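Long-range contacts in cycloalternan-forming enzyme (Listeria monocytogenes serovar 1/2a, PDB 5F7U), which is a multidomain enzyme of glycosyl hydrolase family 31, combining a TIM-barrel domain with beta-rich domains and a C-terminal family 6 carbohydrate-binding module: residues E856-E861 with V936-Y941; V878-P883 with N916-K921. The protein carries 1 engineered substitution. One frame throughout, in Å; residues are numbered along the deposited sequence.

Contact 1 of 2, residues E856-E861 with V936-Y941; sequences EDFANE and VNHAPY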
ATOM      1  N   GLU A 856       9.711  17.552 -27.141  1.00 20.55           N
ATOM      2  CA  GLU A 856      10.997  18.166 -26.881  1.00 20.59           C
ATOM      3  C   GLU A 856      11.862  18.073 -28.127  1.00 21.26           C
ATOM      4  O   GLU A 856      12.039  16.991 -28.691  1.00 21.05           O
ATOM      5  CB  GLU A 856      11.659  17.494 -25.670  1.00 20.14           C
ATOM      6  CG  GLU A 856      13.075  17.956 -25.372  1.00 20.38           C
ATOM      7  CD  GLU A 856      14.115  17.146 -26.116  1.00 20.73           C
ATOM      8  OE1 GLU A 856      14.160  15.915 -25.908  1.00 20.61           O
ATOM      9  OE2 GLU A 856      14.878  17.745 -26.899  1.00 21.20           O
ATOM     10  N   ASP A 857      12.369  19.225 -28.558  1.00 21.42           N
ATOM     11  CA  ASP A 857      13.218  19.313 -29.756  1.00 22.15           C
ATOM     12  C   ASP A 857      14.352  20.312 -29.509  1.00 21.90           C
ATOM     13  O   ASP A 857      14.586  21.217 -30.315  1.00 22.50           O
ATOM     14  CB  ASP A 857      12.357  19.700 -30.982  1.00 23.43           C
ATOM     15  CG  ASP A 857      13.103  19.564 -32.324  1.00 25.16           C
ATOM     16  OD1 ASP A 857      14.192  18.955 -32.389  1.00 25.51           O
ATOM     17  OD2 ASP A 857      12.591  20.087 -33.343  1.00 26.21           O
ATOM     18  N   PHE A 858      15.060  20.135 -28.387  1.00 21.15           N
ATOM     19  CA  PHE A 858      16.195  21.004 -28.026  1.00 21.37           C
ATOM     20  C   PHE A 858      17.274  21.078 -29.111  1.00 22.35           C
ATOM     21  O   PHE A 858      17.929  22.112 -29.288  1.00 22.84           O
ATOM     22  CB  PHE A 858      16.835  20.548 -26.702  1.00 20.47           C
ATOM     23  CG  PHE A 858      16.001  20.824 -25.481  1.00 19.67           C
ATOM     24  CD1 PHE A 858      15.328  22.037 -25.316  1.00 19.70           C
ATOM     25  CD2 PHE A 858      15.937  19.870 -24.451  1.00 18.90           C
ATOM     26  CE1 PHE A 858      14.569  22.281 -24.175  1.00 19.21           C
ATOM     27  CE2 PHE A 858      15.187  20.109 -23.309  1.00 18.46           C
ATOM     28  CZ  PHE A 858      14.509  21.325 -23.165  1.00 18.67           C
ATOM     29  N   ALA A 859      17.431  19.993 -29.863  1.00 22.86           N
ATOM     30  CA  ALA A 859      18.386  19.938 -30.958  1.00 23.80           C
ATOM     31  C   ALA A 859      18.107  21.043 -31.987  1.00 24.59           C
ATOM     32  O   ALA A 859      19.031  21.527 -32.652  1.00 25.38           O
ATOM     33  CB  ALA A 859      18.353  18.570 -31.607  1.00 24.33           C
ATOM     34  N   ASN A 860      16.837  21.450 -32.083  1.00 24.52           N
ATOM     35  CA  ASN A 860      16.424  22.591 -32.910  1.00 25.39           C
ATOM     36  C   ASN A 860      15.915  23.779 -32.073  1.00 25.28           C
ATOM     37  O   ASN A 860      15.191  24.649 -32.565  1.00 25.30           O
ATOM     38  CB  ASN A 860      15.402  22.124 -33.944  1.00 25.92           C
ATOM     39  CG  ASN A 860      16.004  21.163 -34.945  1.00 26.57           C
ATOM     40  OD1 ASN A 860      16.736  21.573 -35.848  1.00 27.46           O
ATOM     41  ND2 ASN A 860      15.711  19.874 -34.787  1.00 26.44           N
ATOM     42  N   GLU A 861      16.328  23.785 -30.801  1.00 24.96           N
ATOM     43  CA  GLU A 861      16.003  24.813 -29.809  1.00 25.11           C
ATOM     44  C   GLU A 861      14.504  25.084 -29.655  1.00 24.67           C
ATOM     45  O   GLU A 861      14.079  26.229 -29.586  1.00 25.01           O
ATOM     46  CB  GLU A 861      16.833  26.094 -30.008  1.00 26.70           C
ATOM     47  CG  GLU A 861      18.331  25.885 -29.767  1.00 27.91           C
ATOM     48  CD  GLU A 861      19.153  27.168 -29.702  1.00 29.70           C
ATOM     49  OE1 GLU A 861      20.322  27.098 -29.232  1.00 30.30           O
ATOM     50  OE2 GLU A 861      18.657  28.234 -30.137  1.00 30.55           O
ATOM     51  N   VAL A 936      15.091  27.685 -27.031  1.00 21.45           N
ATOM     52  CA  VAL A 936      15.322  27.054 -25.712  1.00 20.23           C
ATOM     53  C   VAL A 936      16.273  25.872 -25.783  1.00 20.12           C
ATOM     54  O   VAL A 936      16.265  25.118 -26.748  1.00 20.69           O
ATOM     55  CB  VAL A 936      14.016  26.552 -25.061  1.00 19.60           C
ATOM     56  CG1 VAL A 936      13.135  27.732 -24.674  1.00 19.94           C
ATOM     57  CG2 VAL A 936      13.271  25.588 -25.989  1.00 19.75           C
ATOM     58  N   ASN A 937      17.080  25.718 -24.741  1.00 19.67           N
ATOM     59  CA  ASN A 937      17.879  24.518 -24.553  1.00 19.52           C
ATOM     60  C   ASN A 937      17.525  23.812 -23.269  1.00 18.45           C
ATOM     61  O   ASN A 937      16.756  24.344 -22.467  1.00 17.77           O
ATOM     62  CB  ASN A 937      19.357  24.864 -24.600  1.00 20.15           C
ATOM     63  CG  ASN A 937      19.814  25.099 -26.010  1.00 22.04           C
ATOM     64  OD1 ASN A 937      19.793  24.181 -26.836  1.00 23.42           O
ATOM     65  ND2 ASN A 937      20.226  26.309 -26.297  1.00 22.63           N
ATOM     66  N   HIS A 938      18.045  22.597 -23.107  1.00 18.32           N
ATOM     67  CA  HIS A 938      17.952  21.895 -21.820  1.00 17.84           C
ATOM     68  C   HIS A 938      18.371  22.856 -20.710  1.00 17.32           C
ATOM     69  O   HIS A 938      19.297  23.654 -20.892  1.00 17.49           O
ATOM     70  CB  HIS A 938      18.831  20.640 -21.818  1.00 18.32           C
ATOM     71  CG  HIS A 938      18.689  19.811 -20.576  1.00 18.43           C
ATOM     72  ND1 HIS A 938      19.226  20.188 -19.362  1.00 18.34           N
ATOM     73  CD2 HIS A 938      18.081  18.621 -20.366  1.00 18.58           C
ATOM     74  CE1 HIS A 938      18.950  19.264 -18.457  1.00 18.09           C
ATOM     75  NE2 HIS A 938      18.263  18.302 -19.041  1.00 18.42           N
ATOM     76  N   ALA A 939      17.683  22.806 -19.563  1.00 16.80           N
ATOM     77  CA  ALA A 939      17.950  23.768 -18.495  1.00 16.68           C
ATOM     78  C   ALA A 939      19.406  23.696 -18.030  1.00 16.85           C
ATOM     79  O   ALA A 939      20.040  22.646 -18.176  1.00 17.00           O
ATOM     80  CB  ALA A 939      17.004  23.548 -17.324  1.00 16.39           C
ATOM     81  N   PRO A 940      19.949  24.807 -17.480  1.00 17.26           N
ATOM     82  CA  PRO A 940      21.358  24.776 -17.107  1.00 17.46           C
ATOM     83  C   PRO A 940      21.654  23.775 -15.990  1.00 17.36           C
ATOM     84  O   PRO A 940      20.757  23.434 -15.196  1.00 17.26           O
ATOM     85  CB  PRO A 940      21.620  26.193 -16.574  1.00 17.78           C
ATOM     86  CG  PRO A 940      20.566  27.039 -17.213  1.00 18.01           C
ATOM     87  CD  PRO A 940      19.365  26.148 -17.282  1.00 17.61           C
ATOM     88  N   TYR A 941      22.898  23.290 -15.980  1.00 17.19           N
ATOM     89  CA  TYR A 941      23.476  22.582 -14.843  1.00 16.96           C
ATOM     90  C   TYR A 941      24.167  23.639 -13.982  1.00 17.22           C
ATOM     91  O   TYR A 941      25.202  24.191 -14.375  1.00 17.37           O
ATOM     92  CB  TYR A 941      24.509  21.556 -15.338  1.00 16.98           C
ATOM     93  CG  TYR A 941      23.893  20.388 -16.073  1.00 16.92           C
ATOM     94  CD1 TYR A 941      23.527  20.486 -17.426  1.00 17.37           C
ATOM     95  CD2 TYR A 941      23.649  19.186 -15.398  1.00 17.00           C
ATOM     96  CE1 TYR A 941      22.943  19.408 -18.091  1.00 17.50           C
ATOM     97  CE2 TYR A 941      23.094  18.101 -16.052  1.00 17.14           C
ATOM     98  CZ  TYR A 941      22.718  18.224 -17.388  1.00 17.55           C
ATOM     99  OH  TYR A 941      22.155  17.125 -18.016  1.00 18.04           O
TER
HETATM  100  O   HOH W   1      20.558  22.773 -29.078  1.00 32.18           O
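The Phe858 ring carries the Asn937-His938 peptide over one face: His938 N lies above its centre and Asn937 C, 3.5 Å from Phe858 CD1, nearer the rim. At the edge, Val936 CG2 stands in the ring plane, 4.0 Å from Phe858 CE1. The ring projects from the turn of a beta-hairpin, between strands 848-857 and 862-867, and packs against the connector that follows strand 929-934. Chi1 of -72° places Phe858 CG beside its own N, and that N-H is held by Glu856 OE2. His938 adds CB, 4.0 Å from Phe858 CE2, while its ND1 donates to Ala939 O and NE2 is bonded to Glu767; these two bonds are consistent with a charged imidazole. Glu861, in a left-handed backbone conformation, closes the turn and accepts Val936 N at its O (3.1 Å), from well above the carbonyl plane. Val936 O is buried without a hydrogen-bond donor and meets Glu861 CA at 3.1 Å in a CA-H...O contact. One water donates to both Phe858 O and Asn937 OD1. The Glu861 chain, extended beyond CG, crosses Asn937 obliquely, and Asn937 ND2 donates to Glu861 OE1 at 3.0 Å, from above the carboxylate plane.

Contact 2 of 2, residues V878-P883 with N916-K921; sequences VFSTEP and NLTYVK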
ATOM      1  N   VAL A 878       7.834  25.136 -17.851  1.00 18.17           N
ATOM      2  CA  VAL A 878       8.698  24.250 -18.638  1.00 17.98           C
ATOM      3  C   VAL A 878      10.146  24.402 -18.181  1.00 17.80           C
ATOM      4  O   VAL A 878      10.701  25.510 -18.212  1.00 18.43           O
ATOM      5  CB  VAL A 878       8.592  24.561 -20.156  1.00 18.55           C
ATOM      6  CG1 VAL A 878       9.338  23.520 -20.985  1.00 18.46           C
ATOM      7  CG2 VAL A 878       7.142  24.650 -20.607  1.00 19.02           C
ATOM      8  N   PHE A 879      10.773  23.277 -17.830  1.00 17.23           N
ATOM      9  CA  PHE A 879      12.192  23.252 -17.420  1.00 17.03           C
ATOM     10  C   PHE A 879      13.035  23.452 -18.678  1.00 17.70           C
ATOM     11  O   PHE A 879      13.027  22.599 -19.573  1.00 17.98           O
ATOM     12  CB  PHE A 879      12.492  21.908 -16.738  1.00 16.25           C
ATOM     13  CG  PHE A 879      13.816  21.838 -16.010  1.00 15.81           C
ATOM     14  CD1 PHE A 879      14.145  22.747 -14.991  1.00 15.81           C
ATOM     15  CD2 PHE A 879      14.710  20.784 -16.285  1.00 15.53           C
ATOM     16  CE1 PHE A 879      15.352  22.629 -14.280  1.00 15.69           C
ATOM     17  CE2 PHE A 879      15.915  20.678 -15.596  1.00 15.29           C
ATOM     18  CZ  PHE A 879      16.234  21.586 -14.586  1.00 15.24           C
ATOM     19  N   SER A 880      13.713  24.596 -18.775  1.00 18.02           N
ATOM     20  CA  SER A 880      14.500  24.940 -19.974  1.00 18.57           C
ATOM     21  C   SER A 880      15.260  26.218 -19.741  1.00 18.89           C
ATOM     22  O   SER A 880      15.024  26.906 -18.754  1.00 18.54           O
ATOM     23  CB  SER A 880      13.585  25.155 -21.201  1.00 19.37           C
ATOM     24  OG  SER A 880      12.920  26.418 -21.136  1.00 20.17           O
ATOM     25  N   THR A 881      16.154  26.555 -20.672  1.00 19.38           N
ATOM     26  CA  THR A 881      16.738  27.902 -20.676  1.00 20.08           C
ATOM     27  C   THR A 881      15.690  28.912 -21.160  1.00 20.99           C
ATOM     28  O   THR A 881      14.609  28.526 -21.608  1.00 20.85           O
ATOM     29  CB  THR A 881      17.990  27.986 -21.557  1.00 20.45           C
ATOM     30  OG1 THR A 881      17.636  27.635 -22.899  1.00 20.62           O
ATOM     31  CG2 THR A 881      19.073  27.057 -21.025  1.00 19.95           C
ATOM     32  N   GLU A 882      16.031  30.198 -21.090  1.00 22.02           N
ATOM     33  CA  GLU A 882      15.090  31.266 -21.445  1.00 22.92           C
ATOM     34  C   GLU A 882      14.769  31.315 -22.941  1.00 22.94           C
ATOM     35  O   GLU A 882      15.689  31.447 -23.747  1.00 23.30           O
ATOM     36  CB  GLU A 882      15.638  32.623 -21.012  1.00 24.69           C
ATOM     37  CG  GLU A 882      14.627  33.753 -21.178  1.00 27.00           C
ATOM     38  CD  GLU A 882      15.066  35.052 -20.522  1.00 29.31           C
ATOM     39  OE1 GLU A 882      16.249  35.166 -20.153  1.00 30.61           O
ATOM     40  OE2 GLU A 882      14.225  35.964 -20.384  1.00 30.74           O
ATOM     41  N   PRO A 883      13.470  31.262 -23.311  1.00 22.63           N
ATOM     42  CA  PRO A 883      13.104  31.384 -24.732  1.00 23.09           C
ATOM     43  C   PRO A 883      13.453  32.733 -25.341  1.00 23.92           C
ATOM     44  O   PRO A 883      13.586  33.736 -24.620  1.00 24.17           O
ATOM     45  CB  PRO A 883      11.571  31.251 -24.724  1.00 23.12           C
ATOM     46  CG  PRO A 883      11.228  30.632 -23.425  1.00 22.46           C
ATOM     47  CD  PRO A 883      12.271  31.125 -22.457  1.00 22.24           C
ATOM     48  N   ASN A 916      14.901  27.954 -13.294  1.00 19.02           N
ATOM     49  CA  ASN A 916      15.049  27.663 -14.720  1.00 18.59           C
ATOM     50  C   ASN A 916      13.767  27.102 -15.332  1.00 17.86           C
ATOM     51  O   ASN A 916      13.753  26.060 -15.989  1.00 17.26           O
ATOM     52  CB  ASN A 916      16.276  26.774 -14.973  1.00 18.76           C
ATOM     53  CG  ASN A 916      17.571  27.457 -14.585  1.00 19.27           C
ATOM     54  OD1 ASN A 916      17.888  28.552 -15.078  1.00 20.10           O
ATOM     55  ND2 ASN A 916      18.333  26.813 -13.705  1.00 19.80           N
ATOM     56  N   LEU A 917      12.665  27.791 -15.047  1.00 17.93           N
ATOM     57  CA  LEU A 917      11.367  27.420 -15.589  1.00 17.77           C
ATOM     58  C   LEU A 917      10.803  28.543 -16.431  1.00 18.24           C
ATOM     59  O   LEU A 917      10.783  29.691 -15.992  1.00 18.82           O
ATOM     60  CB  LEU A 917      10.378  27.129 -14.460  1.00 17.59           C
ATOM     61  CG  LEU A 917      10.678  25.926 -13.558  1.00 17.36           C
ATOM     62  CD1 LEU A 917       9.715  25.954 -12.387  1.00 17.92           C
ATOM     63  CD2 LEU A 917      10.527  24.623 -14.331  1.00 16.90           C
ATOM     64  N   THR A 918      10.353  28.186 -17.636  1.00 18.41           N
ATOM     65  CA  THR A 918       9.574  29.090 -18.479  1.00 19.12           C
ATOM     66  C   THR A 918       8.077  28.954 -18.183  1.00 19.37           C
ATOM     67  O   THR A 918       7.493  27.886 -18.383  1.00 19.08           O
ATOM     68  CB  THR A 918       9.811  28.835 -19.972  1.00 19.33           C
ATOM     69  OG1 THR A 918      11.221  28.872 -20.243  1.00 19.26           O
ATOM     70  CG2 THR A 918       9.124  29.932 -20.795  1.00 20.00           C
ATOM     71  N   TYR A 919       7.456  30.050 -17.752  1.00 20.05           N
ATOM     72  CA  TYR A 919       6.010  30.055 -17.526  1.00 20.46           C
ATOM     73  C   TYR A 919       5.329  30.478 -18.816  1.00 20.81           C
ATOM     74  O   TYR A 919       5.759  31.457 -19.426  1.00 21.30           O
ATOM     75  CB  TYR A 919       5.598  31.061 -16.441  1.00 21.37           C
ATOM     76  CG  TYR A 919       6.112  30.860 -15.014  1.00 21.44           C
ATOM     77  CD1 TYR A 919       7.227  30.059 -14.726  1.00 20.79           C
ATOM     78  CD2 TYR A 919       5.522  31.561 -13.963  1.00 22.37           C
ATOM     79  CE1 TYR A 919       7.698  29.924 -13.427  1.00 20.98           C
ATOM     80  CE2 TYR A 919       5.998  31.444 -12.663  1.00 22.58           C
ATOM     81  CZ  TYR A 919       7.083  30.627 -12.404  1.00 22.00           C
ATOM     82  OH  TYR A 919       7.558  30.511 -11.125  1.00 22.31           O
ATOM     83  N   VAL A 920       4.280  29.758 -19.224  1.00 20.63           N
ATOM     84  CA  VAL A 920       3.485  30.141 -20.412  1.00 21.05           C
ATOM     85  C   VAL A 920       1.998  30.115 -20.046  1.00 21.59           C
ATOM     86  O   VAL A 920       1.469  29.062 -19.680  1.00 21.28           O
ATOM     87  CB  VAL A 920       3.742  29.218 -21.634  1.00 20.70           C
ATOM     88  CG1 VAL A 920       2.915  29.663 -22.844  1.00 21.21           C
ATOM     89  CG2 VAL A 920       5.223  29.193 -22.013  1.00 20.45           C
ATOM     90  N   LYS A 921       1.344  31.272 -20.125  1.00 22.11           N
ATOM     91  CA  LYS A 921      -0.084  31.366 -19.857  1.00 22.97           C
ATOM     92  C   LYS A 921      -0.873  31.296 -21.156  1.00 23.47           C
ATOM     93  O   LYS A 921      -0.635  32.094 -22.068  1.00 24.17           O
ATOM     94  CB  LYS A 921      -0.415  32.662 -19.111  1.00 23.73           C
ATOM     95  CG  LYS A 921      -1.880  32.800 -18.710  1.00 24.52           C
ATOM     96  CD  LYS A 921      -2.097  34.095 -17.940  1.00 25.55           C
ATOM     97  CE  LYS A 921      -1.616  34.003 -16.499  1.00 25.53           C
ATOM     98  NZ  LYS A 921      -2.039  35.201 -15.707  1.00 26.83           N
TER
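Strands 874-879 and 917-922 run antiparallel here, with Val878 and Thr918 as a hydrogen-bonded pair and Phe879 and Leu917 as the non-hydrogen-bonded pair beside it. Val878 N donates to Thr918 O at 2.8 Å, almost straight at 172°, and Thr918 N returns a bond to an in-plane lone pair of Val878 O. The pairing runs on past the end of strand 874-879, where Ser880 N donates to Asn916 O at 3.1 Å.

Packing is tightest around Thr918. Its CG2, anti to the backbone N, meets Pro883 CG tip to tip at only 3.4 Å, closer than usual van der Waals contact. The other branch, OG1, donates to Ser880 OG at 3.1 Å. Ser880 OG occupies the crowded position between its N and carbonyl carbon (chi1 76°) and donates onward to Thr881 O at 2.7 Å, so two hydroxyls in series link Thr918 to the Thr881 carbonyl where segment 878-883 turns away from the strand. On the other face of the sheet from Val878 and Thr918, Leu917 CD2 approaches the edge of the Phe879 ring and lies 4.1 Å from Phe879 CB.

The outer side is looser: Glu882 is exposed and forms a salt bridge with Lys895, and Thr881 is partly exposed. At the buried start of strand 917-922, Asn916 and Leu917 form a G1 beta bulge opposite Asp912, with Asn916 left-handed. Asn916 ND2 bonds to Glu942, a magnesium ligand, which makes it a second-shell residue of that metal site.

Strand 874-879 lies between strands 825-830 and 917-922, the latter flanked in turn by strand 908-912. Val878, Thr918 and Val920 face strand 929-934 of the neighbouring antiparallel sheet through Leu933 and Ile931, as in a beta-sandwich, while Lys921 reaches Phe902 on helix 899-904.

In the fold
From the N terminus, the chain passes the TIM barrel before reaching the hairpin turn at 856-861. It returns to this turn at 936-941, so contact 1 closes the wider loop. Within that loop, 878-883 and 916-921 close a smaller one as contact 2, around strands 885-888 and 891-892, helix 899-904 and strand 908-912. The two contacts nest without crossing and touch directly: Thr881 OG1 lies 2.7 Å from Asn937 N, a probable hydrogen bond, and Ala939 packs on the Phe879 ring. Contact 2 joins neighbouring strands within one sheet. Contact 1 ties the turn between strands 848-857 and 862-867 to the connector leading from strand 929-934 into strand 941-942, which pairs with strand 1054-1062.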